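Local structure of extracellular matrix-binding protein ebh (Staphylococcus aureus subsp. aureus, 4KJM) at residues Q8-D13 with N64-K69; G16-Q21 with A33-V38; I86-G91 with D118-A123; N108-Q111 with N115-D118. The protein probably acts as a cell-surface adhesin that binds the extracellular matrix, this fragment combining a FIVAR domain with a GA module, both predominantly helical. One frame throughout, in Å; residues are numbered along the deposited sequence.

Interaction 1: residues Q8-D13 with N64-K69; sequences QTAIND and NVNNAK. With ZN (zinc ion), chain E.
Lys69 and Asp13 form a salt bridge across the two segments, with Lys69 NZ 2.5 Å from Asp13 OD2. The ammonium group meets this oxygen nearly in line with its C-O bond, and the two side chains run at about a right angle to each other. Asp13 is shared with a metal: its other oxygen, OD1, binds a zinc ion at 1.9 Å. A zinc-bound water also makes a weak hydrogen bond to OD2. An aspartate suits this place because its two oxygens can serve a metal and a lysine at once, and the two positive neighbours would probably favour its ionised form. One turn back, Ala10 CB rests on Val65 CG1 at 3.8 Å, and the small methyl lets the backbones come close, the CA atoms of Ala10 and Val65 lying 7.0 Å apart. These contacts join helix 2-11 to helix 55-71 in the helical bundle of the FIVAR domain, with helix 28-44 packed against both, its Ala37 touching Val65 and its Ala41 touching Ile11. The long reach of Lys69 comes from a fully extended chain that starts with CG anti to the backbone N (chi1 -171°); along its way the chain touches Tyr34. On helix 2-11, Thr9 OG1 is hydrogen-bonded to Asn79 and Lys82 of the second subunit.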
loop_
_atom_site.group_PDB
_atom_site.type_symbol
_atom_site.label_atom_id
_atom_site.label_comp_id
_atom_site.label_asym_id
_atom_site.label_seq_id
_atom_site.Cartn_x
_atom_site.Cartn_y
_atom_site.Cartn_z
ATOM N N GLN A 8 10.703 -7.323 9.800
ATOM C CA GLN A 8 9.408 -7.838 10.249
ATOM C C GLN A 8 8.283 -6.947 9.819
ATOM O O GLN A 8 7.251 -7.434 9.399
ATOM C CB GLN A 8 9.459 -7.986 11.781
ATOM C CG GLN A 8 10.334 -9.138 12.174
ATOM C CD GLN A 8 9.490 -10.235 12.717
ATOM O OE1 GLN A 8 9.645 -10.633 13.914
ATOM N NE2 GLN A 8 8.496 -10.641 11.918
ATOM N N THR A 9 8.477 -5.626 9.961
ATOM C CA THR A 9 7.484 -4.650 9.516
ATOM C C THR A 9 7.119 -4.913 7.980
ATOM O O THR A 9 5.934 -5.098 7.587
ATOM C CB THR A 9 7.965 -3.214 9.873
ATOM O OG1 THR A 9 8.072 -3.059 11.306
ATOM C CG2 THR A 9 7.024 -2.181 9.362
ATOM N N ALA A 10 8.144 -5.119 7.146
ATOM C CA ALA A 10 7.872 -5.585 5.760
ATOM C C ALA A 10 7.234 -7.004 5.597
ATOM O O ALA A 10 6.302 -7.178 4.797
ATOM C CB ALA A 10 9.162 -5.411 4.972
ATOM N N ILE A 11 7.655 -8.060 6.271
ATOM C CA ILE A 11 7.072 -9.364 5.952
ATOM C C ILE A 11 5.579 -9.442 6.428
ATOM O O ILE A 11 4.748 -10.076 5.817
ATOM C CB ILE A 11 7.921 -10.628 6.319
ATOM C CG1 ILE A 11 7.624 -11.160 7.664
ATOM C CG2 ILE A 11 9.408 -10.412 6.209
ATOM C CD1 ILE A 11 6.704 -12.350 7.638
ATOM N N ASN A 12 5.274 -8.787 7.531
ATOM C CA ASN A 12 3.957 -8.853 8.152
ATOM C C ASN A 12 2.919 -8.073 7.324
ATOM O O ASN A 12 1.733 -8.114 7.577
ATOM C CB ASN A 12 4.022 -8.285 9.566
ATOM C CG ASN A 12 4.623 -9.237 10.579
ATOM O OD1 ASN A 12 4.770 -10.428 10.326
ATOM N ND2 ASN A 12 4.961 -8.712 11.738
ATOM N N ASP A 13 3.394 -7.368 6.319
ATOM C CA ASP A 13 2.495 -6.656 5.436
ATOM C C ASP A 13 2.124 -7.392 4.149
ATOM O O ASP A 13 1.372 -6.928 3.338
ATOM C CB ASP A 13 3.071 -5.328 5.071
ATOM C CG ASP A 13 2.066 -4.443 4.470
ATOM O OD1 ASP A 13 0.950 -4.512 4.957
ATOM O OD2 ASP A 13 2.394 -3.728 3.543
ATOM N N ASN A 64 15.545 -5.724 -0.593
ATOM C CA ASN A 64 14.934 -6.497 -1.668
ATOM C C ASN A 64 13.422 -6.536 -1.575
ATOM O O ASN A 64 12.731 -6.421 -2.562
ATOM C CB ASN A 64 15.491 -7.916 -1.675
ATOM C CG ASN A 64 16.938 -7.949 -2.162
ATOM O OD1 ASN A 64 17.417 -6.982 -2.723
ATOM N ND2 ASN A 64 17.613 -9.075 -1.960
ATOM N N VAL A 65 12.892 -6.617 -0.377
ATOM C CA VAL A 65 11.458 -6.494 -0.208
ATOM C C VAL A 65 10.973 -5.080 -0.558
ATOM O O VAL A 65 9.987 -4.952 -1.267
ATOM C CB VAL A 65 10.962 -6.763 1.257
ATOM C CG1 VAL A 65 9.436 -6.589 1.349
ATOM C CG2 VAL A 65 11.288 -8.194 1.664
ATOM N N ASN A 66 11.625 -4.032 -0.049
ATOM C CA ASN A 66 11.134 -2.691 -0.302
ATOM C C ASN A 66 11.159 -2.358 -1.804
ATOM O O ASN A 66 10.219 -1.816 -2.335
ATOM C CB ASN A 66 11.918 -1.659 0.518
ATOM C CG ASN A 66 11.610 -1.761 2.036
ATOM O OD1 ASN A 66 10.619 -2.267 2.427
ATOM N ND2 ASN A 66 12.484 -1.300 2.835
ATOM N N ASN A 67 12.261 -2.709 -2.466
ATOM C CA ASN A 67 12.421 -2.480 -3.890
ATOM C C ASN A 67 11.396 -3.268 -4.673
ATOM O O ASN A 67 10.785 -2.726 -5.625
ATOM C CB ASN A 67 13.855 -2.868 -4.308
ATOM C CG ASN A 67 14.867 -1.853 -3.824
ATOM O OD1 ASN A 67 14.492 -0.730 -3.500
ATOM N ND2 ASN A 67 16.135 -2.211 -3.798
ATOM N N ALA A 68 11.146 -4.526 -4.287
ATOM C CA ALA A 68 10.142 -5.321 -5.032
ATOM C C ALA A 68 8.769 -4.745 -4.845
ATOM O O ALA A 68 7.931 -4.714 -5.778
ATOM C CB ALA A 68 10.149 -6.790 -4.656
ATOM N N LYS A 69 8.465 -4.355 -3.623
ATOM C CA LYS A 69 7.173 -3.798 -3.344
ATOM C C LYS A 69 6.930 -2.475 -4.130
ATOM O O LYS A 69 5.862 -2.255 -4.702
ATOM C CB LYS A 69 6.968 -3.595 -1.843
ATOM C CG LYS A 69 5.525 -3.227 -1.534
ATOM C CD LYS A 69 5.344 -2.930 -0.056
ATOM C CE LYS A 69 3.889 -2.635 0.244
ATOM N NZ LYS A 69 3.725 -2.627 1.728
HETATM ZN ZN ZN E . -0.511 -3.302 4.731
HETATM O O HOH W 1 -0.320 -2.876 2.998
HETATM O O HOH W 2 -2.100 -3.759 6.453
HETATM O O HOH W 3 -1.734 -3.362 3.120
#

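Interaction 2: residues G16-Q21 with A33-V38; sequences GTLASQ and AYNQAV
Tyr34 reaches from helix 28-44 to Thr17 and Leu18 of the short helix 14-18, and the contact between the segments is van der Waals in kind. The phenol end lies against the threonine, with Tyr34 OH 3.4 Å from Thr17 CB and Tyr34 CZ 3.6 Å from Thr17 CG2, the methyl being oblique to the ring. Leu18 CD2 comes instead to the ring's edge, near its plane, 3.8 Å from Tyr34 CE2. The same methyl lies 3.6 Å from Asn35 OD1, so a single leucine branch fills the angle between ring and amide. Tyr34 is held out toward this site by its first torsion, CG anti to the backbone N (chi1 175°), and Val38 CG2 of its own helix covers one ring face, offset toward the rim.

Hydrogen bonds serve the ends of the helices. Thr17 OG1 is bonded to the carbonyl oxygen of Asp13, while CB and CG2 of Thr17 lie against the phenol end. Thr17 O accepts from both Ser20 N and Ser20 OG; the hydroxyl meets a lone pair in the carbonyl plane, at 2.7 Å from Thr17 O. Ser20 is the N-cap of helix 21-24, where its hydroxyl also bonds Phe23 N.

With no hydrogen bond between them, the contact of these two FIVAR segments rests on shape: a broad tyrosine ring fitted by a beta-branched threonine and a leucine methyl, while the hydroxyls of Thr17 and Ser20 bond to backbone atoms nearby in the chain.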
loop_
_atom_site.group_PDB
_atom_site.type_symbol
_atom_site.label_atom_id
_atom_site.label_comp_id
_atom_site.label_asym_id
_atom_site.label_seq_id
_atom_site.Cartn_x
_atom_site.Cartn_y
_atom_site.Cartn_z
ATOM N N GLY A 16 -1.805 -8.088 3.128
ATOM C CA GLY A 16 -2.550 -6.960 2.644
ATOM C C GLY A 16 -2.008 -6.512 1.250
ATOM O O GLY A 16 -2.766 -6.114 0.340
ATOM N N THR A 17 -0.710 -6.652 1.064
ATOM C CA THR A 17 -0.126 -6.352 -0.227
ATOM C C THR A 17 -0.641 -7.309 -1.283
ATOM O O THR A 17 -1.046 -6.880 -2.387
ATOM C CB THR A 17 1.426 -6.339 -0.173
ATOM O OG1 THR A 17 1.868 -5.366 0.775
ATOM C CG2 THR A 17 1.979 -6.017 -1.538
ATOM N N LEU A 18 -0.673 -8.591 -0.951
ATOM C CA LEU A 18 -0.999 -9.589 -1.914
ATOM C C LEU A 18 -2.483 -9.468 -2.301
ATOM O O LEU A 18 -2.894 -10.007 -3.308
ATOM C CB LEU A 18 -0.736 -10.975 -1.366
ATOM C CG LEU A 18 0.720 -11.406 -1.180
ATOM C CD1 LEU A 18 0.910 -12.868 -0.679
ATOM C CD2 LEU A 18 1.497 -11.133 -2.421
ATOM N N ALA A 19 -3.297 -8.872 -1.440
ATOM C CA ALA A 19 -4.705 -8.681 -1.748
ATOM C C ALA A 19 -4.985 -7.325 -2.461
ATOM O O ALA A 19 -6.120 -7.034 -2.804
ATOM C CB ALA A 19 -5.471 -8.720 -0.468
ATOM N N SER A 20 -3.984 -6.490 -2.637
ATOM C CA SER A 20 -4.150 -5.171 -3.200
ATOM C C SER A 20 -4.163 -5.267 -4.764
ATOM O O SER A 20 -3.514 -6.102 -5.398
ATOM C CB SER A 20 -3.028 -4.218 -2.723
ATOM O OG SER A 20 -1.764 -4.500 -3.387
ATOM N N GLN A 21 -4.920 -4.358 -5.392
ATOM C CA GLN A 21 -5.001 -4.302 -6.850
ATOM C C GLN A 21 -3.618 -4.002 -7.417
ATOM O O GLN A 21 -3.232 -4.471 -8.498
ATOM C CB GLN A 21 -6.019 -3.209 -7.242
ATOM C CG GLN A 21 -6.261 -2.991 -8.738
ATOM C CD GLN A 21 -5.150 -2.212 -9.400
ATOM O OE1 GLN A 21 -4.603 -1.264 -8.830
ATOM N NE2 GLN A 21 -4.892 -2.527 -10.649
ATOM N N ALA A 33 8.837 -11.338 -8.230
ATOM C CA ALA A 33 9.955 -10.690 -7.491
ATOM C C ALA A 33 9.536 -10.315 -6.036
ATOM O O ALA A 33 10.312 -10.484 -5.106
ATOM C CB ALA A 33 10.438 -9.457 -8.254
ATOM N N TYR A 34 8.312 -9.833 -5.850
ATOM C CA TYR A 34 7.828 -9.495 -4.496
ATOM C C TYR A 34 7.673 -10.789 -3.681
ATOM O O TYR A 34 8.163 -10.875 -2.525
ATOM C CB TYR A 34 6.526 -8.696 -4.547
ATOM C CG TYR A 34 5.961 -8.442 -3.183
ATOM C CD1 TYR A 34 6.565 -7.496 -2.333
ATOM C CD2 TYR A 34 4.842 -9.107 -2.725
ATOM C CE1 TYR A 34 6.043 -7.237 -1.064
ATOM C CE2 TYR A 34 4.366 -8.916 -1.425
ATOM C CZ TYR A 34 4.909 -7.923 -0.639
ATOM O OH TYR A 34 4.453 -7.747 0.670
ATOM N N ASN A 35 7.019 -11.788 -4.253
ATOM C CA ASN A 35 6.885 -13.060 -3.544
ATOM C C ASN A 35 8.214 -13.669 -3.158
ATOM O O ASN A 35 8.385 -14.128 -2.049
ATOM C CB ASN A 35 6.151 -14.103 -4.406
ATOM C CG ASN A 35 4.667 -13.796 -4.557
ATOM O OD1 ASN A 35 4.033 -13.421 -3.608
ATOM N ND2 ASN A 35 4.125 -14.022 -5.741
ATOM N N GLN A 36 9.157 -13.676 -4.069
ATOM C CA GLN A 36 10.479 -14.266 -3.782
ATOM C C GLN A 36 11.226 -13.500 -2.676
ATOM O O GLN A 36 11.814 -14.101 -1.781
ATOM C CB GLN A 36 11.263 -14.296 -5.095
ATOM C CG GLN A 36 10.627 -15.306 -6.032
ATOM C CD GLN A 36 11.125 -15.244 -7.476
ATOM O OE1 GLN A 36 10.435 -15.671 -8.423
ATOM N NE2 GLN A 36 12.334 -14.747 -7.649
ATOM N N ALA A 37 11.122 -12.155 -2.690
ATOM C CA ALA A 37 11.766 -11.302 -1.650
ATOM C C ALA A 37 11.148 -11.564 -0.270
ATOM O O ALA A 37 11.871 -11.635 0.748
ATOM C CB ALA A 37 11.622 -9.801 -1.989
ATOM N N VAL A 38 9.801 -11.665 -0.233
ATOM C CA VAL A 38 9.105 -11.964 1.006
ATOM C C VAL A 38 9.524 -13.350 1.551
ATOM O O VAL A 38 9.828 -13.458 2.697
ATOM C CB VAL A 38 7.582 -11.806 0.885
ATOM C CG1 VAL A 38 6.930 -12.186 2.206
ATOM C CG2 VAL A 38 7.209 -10.367 0.596
#

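Interaction 3: residues I86-G91 with D118-A123; sequences ITAING and DVQHNA. With ZN (zinc ion), chain I; ZN (zinc ion), chain G; ZN (zinc ion), chain H.
Ile89 points its ethyl arm between Val119 and Ala123, joining the first and last helices of the three-helix GA module. Helices 74-90 and 113-127 run side by side here, their local axes 9.0 Å apart and only 12° from parallel, as expected when a second helix carries the chain back between them. The isoleucine sets CG1 beside its backbone N (chi1 -71°), which swings this branch toward the neighbouring helix although its CB leaves the backbone at a slant to it. CG1 meets Ala123 CB at 3.7 Å, and the tip, CD1, lies 4.0 Å from Val119 CG1. The isoleucine and valine side chains meet at an oblique angle. A methyl at Ala123 is small enough to admit the arm, and the CA atoms of Ile89 and Ala123 come to 6.0 Å. Leu103 of helix 97-108 touches Ile89 as well, bringing the middle helix to the same residue.

Beside this apolar group, Gln120 runs extended past Ala88, its CG 3.9 Å from Ala88 CB and its amide reaching on alongside the same methyl; the side chain also touches Ala84 and Ala85.

Asp118 and His121, which take no part in this seam, bind metals. Asp118 binds a zinc ion that also carries three waters. His121 links two further zinc ions through its two ring nitrogens, with ND1 2.3 Å from one and NE2 2.3 Å from the other.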
loop_
_atom_site.group_PDB
_atom_site.type_symbol
_atom_site.label_atom_id
_atom_site.label_comp_id
_atom_site.label_asym_id
_atom_site.label_seq_id
_atom_site.Cartn_x
_atom_site.Cartn_y
_atom_site.Cartn_z
ATOM N N ILE A 86 -10.430 3.899 -23.642
ATOM C CA ILE A 86 -10.999 5.232 -24.007
ATOM C C ILE A 86 -10.627 5.615 -25.435
ATOM O O ILE A 86 -11.452 6.072 -26.243
ATOM C CB ILE A 86 -10.485 6.313 -23.044
ATOM C CG1 ILE A 86 -11.043 6.049 -21.630
ATOM C CG2 ILE A 86 -10.838 7.714 -23.543
ATOM C CD1 ILE A 86 -12.534 6.125 -21.496
ATOM N N THR A 87 -9.352 5.438 -25.731
ATOM C CA THR A 87 -8.840 5.715 -27.050
ATOM C C THR A 87 -9.587 4.883 -28.070
ATOM O O THR A 87 -10.026 5.402 -29.101
ATOM C CB THR A 87 -7.336 5.434 -27.126
ATOM O OG1 THR A 87 -6.679 6.344 -26.256
ATOM C CG2 THR A 87 -6.805 5.637 -28.516
ATOM N N ALA A 88 -9.737 3.585 -27.809
ATOM C CA ALA A 88 -10.525 2.741 -28.735
ATOM C C ALA A 88 -11.976 3.232 -28.913
ATOM O O ALA A 88 -12.568 3.228 -30.037
ATOM C CB ALA A 88 -10.505 1.297 -28.276
ATOM N N ILE A 89 -12.588 3.607 -27.801
ATOM C CA ILE A 89 -13.960 4.039 -27.837
ATOM C C ILE A 89 -14.014 5.317 -28.681
ATOM O O ILE A 89 -14.871 5.474 -29.551
ATOM C CB ILE A 89 -14.487 4.284 -26.434
ATOM C CG1 ILE A 89 -14.664 2.929 -25.692
ATOM C CG2 ILE A 89 -15.802 5.046 -26.462
ATOM C CD1 ILE A 89 -14.597 3.098 -24.186
ATOM N N ASN A 90 -13.073 6.210 -28.444
ATOM C CA ASN A 90 -13.020 7.435 -29.271
ATOM C C ASN A 90 -12.808 7.199 -30.754
ATOM O O ASN A 90 -13.377 7.907 -31.559
ATOM C CB ASN A 90 -12.013 8.399 -28.718
ATOM C CG ASN A 90 -12.537 9.080 -27.490
ATOM O OD1 ASN A 90 -13.746 9.204 -27.328
ATOM N ND2 ASN A 90 -11.658 9.483 -26.611
ATOM N N GLY A 91 -12.017 6.201 -31.115
ATOM C CA GLY A 91 -11.782 5.886 -32.515
ATOM C C GLY A 91 -12.828 4.975 -33.125
ATOM O O GLY A 91 -12.701 4.593 -34.266
ATOM N N ASP A 118 -11.931 -5.703 -21.030
ATOM C CA ASP A 118 -13.273 -6.174 -21.489
ATOM C C ASP A 118 -14.043 -5.040 -22.137
ATOM O O ASP A 118 -14.714 -5.205 -23.172
ATOM C CB ASP A 118 -14.084 -6.742 -20.323
ATOM C CG ASP A 118 -13.565 -8.072 -19.842
ATOM O OD1 ASP A 118 -12.785 -8.654 -20.576
ATOM O OD2 ASP A 118 -13.939 -8.561 -18.743
ATOM N N VAL A 119 -13.986 -3.866 -21.526
ATOM C CA VAL A 119 -14.662 -2.707 -22.156
ATOM C C VAL A 119 -14.102 -2.412 -23.555
ATOM O O VAL A 119 -14.858 -2.200 -24.512
ATOM C CB VAL A 119 -14.563 -1.469 -21.276
ATOM C CG1 VAL A 119 -15.082 -0.248 -22.053
ATOM C CG2 VAL A 119 -15.311 -1.692 -19.952
ATOM N N GLN A 120 -12.776 -2.347 -23.682
ATOM C CA GLN A 120 -12.178 -2.146 -24.982
ATOM C C GLN A 120 -12.672 -3.179 -26.000
ATOM O O GLN A 120 -13.020 -2.850 -27.130
ATOM C CB GLN A 120 -10.667 -2.224 -24.887
ATOM C CG GLN A 120 -10.030 -1.959 -26.242
ATOM C CD GLN A 120 -8.541 -1.730 -26.142
ATOM O OE1 GLN A 120 -8.006 -1.471 -25.079
ATOM N NE2 GLN A 120 -7.885 -1.785 -27.259
ATOM N N HIS A 121 -12.646 -4.444 -25.616
ATOM C CA HIS A 121 -13.105 -5.509 -26.523
ATOM C C HIS A 121 -14.579 -5.339 -26.914
ATOM O O HIS A 121 -14.936 -5.424 -28.088
ATOM C CB HIS A 121 -12.889 -6.869 -25.867
ATOM C CG HIS A 121 -13.468 -7.992 -26.648
ATOM N ND1 HIS A 121 -12.762 -8.652 -27.625
ATOM C CD2 HIS A 121 -14.702 -8.543 -26.634
ATOM C CE1 HIS A 121 -13.532 -9.569 -28.175
ATOM N NE2 HIS A 121 -14.718 -9.506 -27.605
ATOM N N ASN A 122 -15.424 -5.068 -25.911
ATOM C CA ASN A 122 -16.856 -4.839 -26.155
ATOM C C ASN A 122 -17.158 -3.635 -27.072
ATOM O O ASN A 122 -18.018 -3.719 -27.971
ATOM C CB ASN A 122 -17.614 -4.755 -24.836
ATOM C CG ASN A 122 -17.556 -6.075 -24.070
ATOM O OD1 ASN A 122 -17.227 -7.135 -24.644
ATOM N ND2 ASN A 122 -17.816 -6.020 -22.794
ATOM N N ALA A 123 -16.429 -2.555 -26.883
ATOM C CA ALA A 123 -16.513 -1.370 -27.788
ATOM C C ALA A 123 -16.183 -1.686 -29.230
ATOM O O ALA A 123 -16.891 -1.240 -30.153
ATOM C CB ALA A 123 -15.581 -0.276 -27.316
HETATM ZN ZN ZN I . -10.934 -7.661 -28.570
HETATM ZN ZN ZN G . -12.311 -10.653 -19.472
HETATM ZN ZN ZN H . -16.382 -10.761 -28.685
HETATM O O HOH W 4 -12.822 -10.514 -17.559
HETATM O O HOH W 5 -10.297 -10.806 -19.610
HETATM O O HOH W 6 -13.155 -12.472 -19.757
HETATM O O HOH W 7 -18.086 -10.728 -27.628
HETATM O O HOH W 8 -15.722 -12.646 -28.841
#

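Interaction 4: residues N108-Q111 with N115-D118; sequences NGAQ and NAQD. With ZN (zinc ion), chain G.
Ala110 presses its methyl against the start of helix 113-127, where it meets Asn115 and Ala116 together. Ala110 CB is 3.5 Å from Ala116 N, 3.7 Å from Asn115 CB and 3.8 Å from Ala116 CB, so that backbone and side-chain atoms of the helix form its seat. The methyl of alanine suits a place where the two backbones come close, the CA atoms of Ala110 and Asn115 being 5.3 Å apart. The extended backbone of Ala110 (psi 128°) turns the chain away from helix 97-108 and delivers the methyl to this buried spot. Ala116 continues the apolar patch inward, touching Ala81 of helix 74-90, so the loop between the second and third helices of the GA module is packed close to the first. Apart from this, at the end of helix 97-108, the carbonyl oxygen of Asn108 is hydrogen-bonded to Lys82 NZ, and Asn108 packs on Gly5 of the second subunit.

The outer side is looser and polar. Gln111, exposed to solvent, bends its chain so that its amide approaches that of Asn115, the two amide planes standing 75° apart. Asn115 keeps CG beside its backbone N (chi1 -50°), and from there OD1 accepts a weak hydrogen bond from Arg112 N, at the start of the helix.

The division of labour is plain in the chemistry: small methyl groups allow loop and helix to approach closely on the buried side, whereas the amides, able both to donate and to accept, suit the more exposed margin and the polar groups of a helix's first turn.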
loop_
_atom_site.group_PDB
_atom_site.type_symbol
_atom_site.label_atom_id
_atom_site.label_comp_id
_atom_site.label_asym_id
_atom_site.label_seq_id
_atom_site.Cartn_x
_atom_site.Cartn_y
_atom_site.Cartn_z
ATOM N N ASN A 108 -13.745 4.044 -17.240
ATOM C CA ASN A 108 -13.247 4.878 -16.159
ATOM C C ASN A 108 -13.482 4.335 -14.761
ATOM O O ASN A 108 -12.753 4.692 -13.811
ATOM C CB ASN A 108 -13.836 6.256 -16.298
ATOM C CG ASN A 108 -13.109 7.060 -17.351
ATOM O OD1 ASN A 108 -11.947 6.837 -17.626
ATOM N ND2 ASN A 108 -13.786 8.022 -17.888
ATOM N N GLY A 109 -14.547 3.548 -14.661
ATOM C CA GLY A 109 -14.950 2.881 -13.436
ATOM C C GLY A 109 -14.318 1.536 -13.223
ATOM O O GLY A 109 -14.534 0.953 -12.164
ATOM N N ALA A 110 -13.489 1.063 -14.175
ATOM C CA ALA A 110 -12.920 -0.303 -14.102
ATOM C C ALA A 110 -12.063 -0.378 -12.847
ATOM O O ALA A 110 -11.224 0.516 -12.578
ATOM C CB ALA A 110 -12.065 -0.610 -15.310
ATOM N N GLN A 111 -12.312 -1.389 -12.037
ATOM C CA GLN A 111 -11.542 -1.576 -10.811
ATOM C C GLN A 111 -10.312 -2.485 -10.980
ATOM O O GLN A 111 -9.462 -2.616 -10.053
ATOM C CB GLN A 111 -12.491 -2.151 -9.714
ATOM C CG GLN A 111 -13.793 -1.399 -9.565
ATOM C CD GLN A 111 -14.961 -1.934 -10.427
ATOM O OE1 GLN A 111 -14.765 -2.546 -11.501
ATOM N NE2 GLN A 111 -16.219 -1.666 -9.956
ATOM N N ASN A 115 -11.288 -5.658 -16.385
ATOM C CA ASN A 115 -12.528 -4.942 -16.642
ATOM C C ASN A 115 -12.328 -3.891 -17.741
ATOM O O ASN A 115 -13.177 -3.752 -18.655
ATOM C CB ASN A 115 -13.087 -4.213 -15.415
ATOM C CG ASN A 115 -13.181 -5.093 -14.195
ATOM O OD1 ASN A 115 -12.720 -4.706 -13.122
ATOM N ND2 ASN A 115 -13.813 -6.279 -14.335
ATOM N N ALA A 116 -11.253 -3.126 -17.675
ATOM C CA ALA A 116 -11.002 -2.153 -18.727
ATOM C C ALA A 116 -10.752 -2.787 -20.099
ATOM O O ALA A 116 -11.149 -2.258 -21.155
ATOM C CB ALA A 116 -9.821 -1.253 -18.311
ATOM N N GLN A 117 -10.011 -3.902 -20.105
ATOM C CA GLN A 117 -9.764 -4.657 -21.312
ATOM C C GLN A 117 -11.032 -5.214 -21.907
ATOM O O GLN A 117 -11.177 -5.269 -23.169
ATOM C CB GLN A 117 -8.733 -5.764 -21.061
ATOM C CG GLN A 117 -7.347 -5.157 -20.696
ATOM C CD GLN A 117 -6.240 -6.189 -20.524
ATOM O OE1 GLN A 117 -6.472 -7.288 -20.084
ATOM N NE2 GLN A 117 -5.030 -5.788 -20.789
ATOM N N ASP A 118 -11.931 -5.703 -21.030
ATOM C CA ASP A 118 -13.273 -6.174 -21.489
ATOM C C ASP A 118 -14.043 -5.040 -22.137
ATOM O O ASP A 118 -14.714 -5.205 -23.172
ATOM C CB ASP A 118 -14.084 -6.742 -20.323
ATOM C CG ASP A 118 -13.565 -8.072 -19.842
ATOM O OD1 ASP A 118 -12.785 -8.654 -20.576
ATOM O OD2 ASP A 118 -13.939 -8.561 -18.743
HETATM ZN ZN ZN G . -12.311 -10.653 -19.472
HETATM O O HOH W 4 -12.822 -10.514 -17.559
HETATM O O HOH W 5 -10.297 -10.806 -19.610
HETATM O O HOH W 6 -13.155 -12.472 -19.757
#

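How the interactions relate
Interaction 3 is the buried contact, built from aliphatic side chains between two nearly parallel helices; interaction 1 lies at the surface and adds a salt bridge and a metal to a small apolar touch. Interactions 2 and 4 are intermediate and partly buried. In the FIVAR domain, interaction 2 is nested within the loop closed by interaction 1, and they meet where Lys69 CE packs 3.4 Å from Thr17 OG1. Interactions 3 and 4 share helix 113-127 and Asp118 in the GA module. The two halves touch through interactions 2 and 4, where Gln21 lies against Gln111, whereas interactions 1 and 3 are about 37 Å apart between centres.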